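Endo-pectate lyase (Erwinia chrysanthemi, PDB 3B4N) cleaves pectate by calcium-dependent elimination, leaving unsaturated ends on the oligosaccharides, and probably also attacks highly methylated pectins in an endo mode. Local coordinates at residues A20-L24 / G36-E41; A68-T72 / G239-L243. All blocks are in the same frame, centred on the assembly; numbering follows the deposited sequence.

Contact 1: residues A20-L24 / G36-E41. With EDO (1,2-ethanediol), chain G.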
loop_
_atom_site.group_PDB
_atom_site.type_symbol
_atom_site.label_atom_id
_atom_site.label_comp_id
_atom_site.label_asym_id
_atom_site.label_seq_id
_atom_site.Cartn_x
_atom_site.Cartn_y
_atom_site.Cartn_z
ATOM N N ALA A 20 18.896 -2.321 -16.218
ATOM C CA ALA A 20 17.828 -2.115 -15.199
ATOM C C ALA A 20 17.079 -0.818 -15.466
ATOM O O ALA A 20 17.553 0.051 -16.198
ATOM C CB ALA A 20 18.439 -2.085 -13.802
ATOM N N GLN A 21 15.901 -0.693 -14.866
ATOM C CA GLN A 21 15.092 0.503 -15.038
ATOM C C GLN A 21 14.406 0.896 -13.746
ATOM O O GLN A 21 14.237 0.079 -12.840
ATOM C CB GLN A 21 14.033 0.282 -16.122
ATOM C CG GLN A 21 14.600 0.153 -17.525
ATOM C CD GLN A 21 13.526 -0.106 -18.565
ATOM O OE1 GLN A 21 12.825 -1.117 -18.511
ATOM N NE2 GLN A 21 13.392 0.809 -19.518
ATOM N N THR A 22 14.025 2.167 -13.674
ATOM C CA THR A 22 13.324 2.701 -12.518
ATOM C C THR A 22 12.209 3.602 -13.035
ATOM O O THR A 22 12.447 4.450 -13.891
ATOM C CB THR A 22 14.262 3.549 -11.632
ATOM O OG1 THR A 22 15.370 2.747 -11.208
ATOM C CG2 THR A 22 13.519 4.076 -10.411
ATOM N N THR A 23 10.992 3.395 -12.538
ATOM C CA THR A 23 9.854 4.222 -12.925
ATOM C C THR A 23 9.382 4.939 -11.668
ATOM O O THR A 23 9.152 4.321 -10.626
ATOM C CB THR A 23 8.697 3.391 -13.509
ATOM O OG1 THR A 23 9.116 2.788 -14.741
ATOM C CG2 THR A 23 7.487 4.281 -13.772
ATOM N N LEU A 24 9.257 6.255 -11.783
ATOM C CA LEU A 24 8.858 7.115 -10.685
ATOM C C LEU A 24 7.479 7.731 -10.887
ATOM O O LEU A 24 7.092 8.065 -12.009
ATOM C CB LEU A 24 9.892 8.236 -10.542
ATOM C CG LEU A 24 9.683 9.274 -9.433
ATOM C CD1 LEU A 24 9.728 8.580 -8.083
ATOM C CD2 LEU A 24 10.776 10.350 -9.502
ATOM N N GLY A 36 6.866 7.557 -5.326
ATOM C CA GLY A 36 6.778 6.111 -5.293
ATOM C C GLY A 36 7.443 5.613 -6.560
ATOM O O GLY A 36 7.175 6.122 -7.655
ATOM N N TRP A 37 8.332 4.633 -6.440
ATOM C CA TRP A 37 8.978 4.115 -7.633
ATOM C C TRP A 37 9.101 2.612 -7.582
ATOM O O TRP A 37 8.943 1.994 -6.529
ATOM C CB TRP A 37 10.376 4.732 -7.810
ATOM C CG TRP A 37 11.343 4.454 -6.679
ATOM C CD1 TRP A 37 12.263 3.443 -6.607
ATOM C CD2 TRP A 37 11.455 5.185 -5.455
ATOM N NE1 TRP A 37 12.940 3.502 -5.411
ATOM C CE2 TRP A 37 12.464 4.562 -4.684
ATOM C CE3 TRP A 37 10.799 6.308 -4.933
ATOM C CZ2 TRP A 37 12.832 5.026 -3.413
ATOM C CZ3 TRP A 37 11.161 6.770 -3.672
ATOM C CH2 TRP A 37 12.170 6.128 -2.926
ATOM N N SER A 38 9.343 2.028 -8.745
ATOM C CA SER A 38 9.587 0.602 -8.835
ATOM C C SER A 38 10.903 0.497 -9.591
ATOM O O SER A 38 11.227 1.346 -10.422
ATOM C CB SER A 38 8.482 -0.126 -9.608
ATOM O OG SER A 38 8.440 0.278 -10.963
ATOM N N THR A 39 11.686 -0.520 -9.273
ATOM C CA THR A 39 12.944 -0.723 -9.967
ATOM C C THR A 39 13.165 -2.217 -10.094
ATOM O O THR A 39 12.713 -2.985 -9.246
ATOM C CB THR A 39 14.142 -0.083 -9.210
ATOM O OG1 THR A 39 15.335 -0.271 -9.979
ATOM C CG2 THR A 39 14.334 -0.716 -7.830
ATOM N N ASP A 40 13.819 -2.629 -11.175
ATOM C CA ASP A 40 14.123 -4.042 -11.352
ATOM C C ASP A 40 15.612 -4.299 -11.117
ATOM O O ASP A 40 16.125 -5.370 -11.446
ATOM C CB ASP A 40 13.704 -4.539 -12.738
ATOM C CG ASP A 40 14.202 -3.659 -13.852
ATOM O OD1 ASP A 40 15.215 -2.963 -13.656
ATOM O OD2 ASP A 40 13.581 -3.673 -14.937
ATOM N N GLU A 41 16.310 -3.309 -10.559
ATOM C CA GLU A 41 17.728 -3.488 -10.239
ATOM C C GLU A 41 17.754 -4.527 -9.117
ATOM O O GLU A 41 17.078 -4.371 -8.104
ATOM C CB GLU A 41 18.351 -2.164 -9.769
ATOM C CG GLU A 41 19.709 -2.328 -9.077
ATOM C CD GLU A 41 20.709 -3.090 -9.923
ATOM O OE1 GLU A 41 21.416 -3.962 -9.369
ATOM O OE2 GLU A 41 20.791 -2.818 -11.139
HETATM C C1 EDO G . 11.096 -0.647 -13.209
HETATM O O1 EDO G . 10.327 -1.377 -12.101
HETATM C C2 EDO G . 10.353 -0.567 -14.549
HETATM O O2 EDO G . 9.039 0.237 -14.307
#
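Two antiparallel strands pair here: 20-24 and 36-41 come from the beta hairpin of strands 22-29 and 32-39, which opens the small N-terminal domain. The short strand axes approach to 4.7 Å at 165°. T23 and S38 form the hydrogen-bonded pair, with T23 N to S38 O and S38 N to T23 O both at 3.0 Å; T22-T39 and L24-W37 are the non-hydrogen-bonded pairs on either side. Side chains therefore alternate between two faces. T22, L24, W37 and T39 share one face, where L24 CD1 lies 3.9 Å from W37 CB, and the L24 side chain also packs on V88 and V103 of the facing sheet. Strand order and topology, three antiparallel strands packed on four, are those of a fibronectin type III-like sandwich, so a leucine and a tryptophan suit this inward face, while T22, beta-branched and at home in a strand, satisfies its hydroxyl on V98 O. The other face carries T23 and S38, small polar residues beside N163 of the beta-helix. A 1,2-ethanediol, probably from the crystallisation liquor, sits there, its O1 2.8 Å from S38 OG and its O2 2.6 Å from T23 OG1; it also bonds to D133. Beyond the strands the pairing passes partly to side chains. D40 OD1 accepts a hydrogen bond from Q21 N at 2.7 Å, and Q21 O receives both D40 N at 3.2 Å and T39 OG1 at 3.1 Å. The same T39 OG1 accepts from E41 N at 3.2 Å, an ST turn just where strand 32-39 ends.

Contact 2: residues A68-T72 / G239-L243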
loop_
_atom_site.group_PDB
_atom_site.type_symbol
_atom_site.label_atom_id
_atom_site.label_comp_id
_atom_site.label_asym_id
_atom_site.label_seq_id
_atom_site.Cartn_x
_atom_site.Cartn_y
_atom_site.Cartn_z
ATOM N N ALA A 68 18.362 0.648 0.581
ATOM C CA ALA A 68 18.039 -0.100 -0.625
ATOM C C ALA A 68 16.669 -0.748 -0.671
ATOM O O ALA A 68 16.251 -1.232 -1.727
ATOM C CB ALA A 68 19.101 -1.183 -0.840
ATOM N N GLU A 69 15.973 -0.749 0.458
ATOM C CA GLU A 69 14.683 -1.425 0.553
ATOM C C GLU A 69 13.434 -0.587 0.322
ATOM O O GLU A 69 12.435 -1.081 -0.205
ATOM C CB GLU A 69 14.594 -2.123 1.914
ATOM C CG GLU A 69 15.713 -3.160 2.156
ATOM C CD GLU A 69 17.058 -2.548 2.566
ATOM O OE1 GLU A 69 18.103 -3.157 2.267
ATOM O OE2 GLU A 69 17.082 -1.474 3.201
ATOM N N THR A 70 13.476 0.675 0.716
ATOM C CA THR A 70 12.307 1.510 0.541
ATOM C C THR A 70 11.978 1.755 -0.930
ATOM O O THR A 70 12.848 1.690 -1.801
ATOM C CB THR A 70 12.487 2.868 1.264
ATOM O OG1 THR A 70 11.236 3.559 1.265
ATOM C CG2 THR A 70 13.540 3.743 0.562
ATOM N N ARG A 71 10.705 2.018 -1.207
ATOM C CA ARG A 71 10.280 2.322 -2.566
ATOM C C ARG A 71 9.425 3.582 -2.552
ATOM O O ARG A 71 8.745 3.900 -3.528
ATOM C CB ARG A 71 9.504 1.144 -3.167
ATOM C CG ARG A 71 10.383 -0.087 -3.429
ATOM C CD ARG A 71 11.427 0.171 -4.511
ATOM N NE ARG A 71 12.182 -1.044 -4.833
ATOM C CZ ARG A 71 13.304 -1.432 -4.226
ATOM N NH1 ARG A 71 13.842 -0.713 -3.247
ATOM N NH2 ARG A 71 13.893 -2.558 -4.598
ATOM N N THR A 72 9.466 4.297 -1.428
ATOM C CA THR A 72 8.709 5.539 -1.291
ATOM C C THR A 72 9.543 6.593 -0.565
ATOM O O THR A 72 10.522 6.282 0.120
ATOM C CB THR A 72 7.397 5.345 -0.486
ATOM O OG1 THR A 72 7.721 4.971 0.858
ATOM C CG2 THR A 72 6.495 4.279 -1.136
ATOM N N GLY A 239 8.609 -2.564 1.209
ATOM C CA GLY A 239 8.961 -1.438 0.361
ATOM C C GLY A 239 8.474 -0.100 0.879
ATOM O O GLY A 239 8.442 0.883 0.143
ATOM N N ASN A 240 8.103 -0.065 2.154
ATOM C CA ASN A 240 7.610 1.142 2.792
ATOM C C ASN A 240 6.322 1.690 2.201
ATOM O O ASN A 240 6.190 2.892 1.946
ATOM C CB ASN A 240 8.691 2.227 2.822
ATOM C CG ASN A 240 8.444 3.258 3.914
ATOM O OD1 ASN A 240 7.745 2.988 4.894
ATOM N ND2 ASN A 240 9.031 4.436 3.757
ATOM N N PHE A 241 5.377 0.779 1.978
ATOM C CA PHE A 241 4.029 1.114 1.517
ATOM C C PHE A 241 3.585 2.204 2.495
ATOM O O PHE A 241 3.691 2.038 3.712
ATOM C CB PHE A 241 3.162 -0.139 1.658
ATOM C CG PHE A 241 1.705 0.060 1.343
ATOM C CD1 PHE A 241 1.295 0.714 0.186
ATOM C CD2 PHE A 241 0.736 -0.496 2.172
ATOM C CE1 PHE A 241 -0.061 0.809 -0.147
ATOM C CE2 PHE A 241 -0.628 -0.408 1.845
ATOM C CZ PHE A 241 -1.017 0.241 0.689
ATOM N N THR A 242 3.098 3.317 1.964
ATOM C CA THR A 242 2.721 4.448 2.799
ATOM C C THR A 242 1.258 4.809 2.737
ATOM O O THR A 242 0.688 4.926 1.654
ATOM C CB THR A 242 3.542 5.678 2.392
ATOM O OG1 THR A 242 4.924 5.403 2.624
ATOM C CG2 THR A 242 3.128 6.920 3.185
ATOM N N LEU A 243 0.667 4.986 3.912
ATOM C CA LEU A 243 -0.729 5.379 4.016
ATOM C C LEU A 243 -0.768 6.851 4.382
ATOM O O LEU A 243 -0.060 7.286 5.293
ATOM C CB LEU A 243 -1.454 4.580 5.103
ATOM C CG LEU A 243 -1.499 3.058 4.943
ATOM C CD1 LEU A 243 -2.395 2.479 6.012
ATOM C CD2 LEU A 243 -2.003 2.682 3.559
#
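G239, T72 and N240 make most of this contact between an N-terminal-domain loop and a turn of the parallel beta-helix. G239 has a positive phi (71°), which favours glycine, and a beta carbon here would lie tightly against R71 CG. Without one, its backbone meets the loop directly: G239 O accepts from R71 N at 2.9 Å, and G239 CA makes a CA-H...O contact with E69 O at 3.5 Å. T72 points its side chain at the turn and donates from OG1 to N240 O at 2.8 Å. That carbonyl also receives T242 OG1 at 2.9 Å, so two threonine hydroxyls share it. N240 also has positive phi, a conformation asparagine tolerates well; its ND2 gives a weak bond to T70 OG1 (3.4 Å), while OD1 bonds to T272. T70 OG1 in turn donates to T72 O at 3.0 Å, bracing the loop. The loop 68-72 leads from strand 61-66 into strand 72-75, and the turn joins strands 233-238 and 241-244, where F241 points away from the loop onto A211 and V225 and the backbone of 241-243 bonds to both neighbouring coils, at A211 and T272.

Contact 1 pairs strands within the N-terminal domain, whereas contact 2 fastens that domain to the beta-helix; their centres are 12 Å apart. W37 and R71 connect them: W37 N lies 3.0 Å from R71 O, a probable hydrogen bond that carries the sheet from the hairpin towards strand 72-75. The indole also reaches the loop, with W37 CH2 3.5 Å from T72 O, and T39 CG2 packs 3.7 Å from R71 NE. Neither contact supplies a metal ligand. Contact 2 comes nearer to the calcium site, the T242 side chain lying about 11 Å from those of the ligand residues I192 and N213; contact 1 lies away from the metal sites.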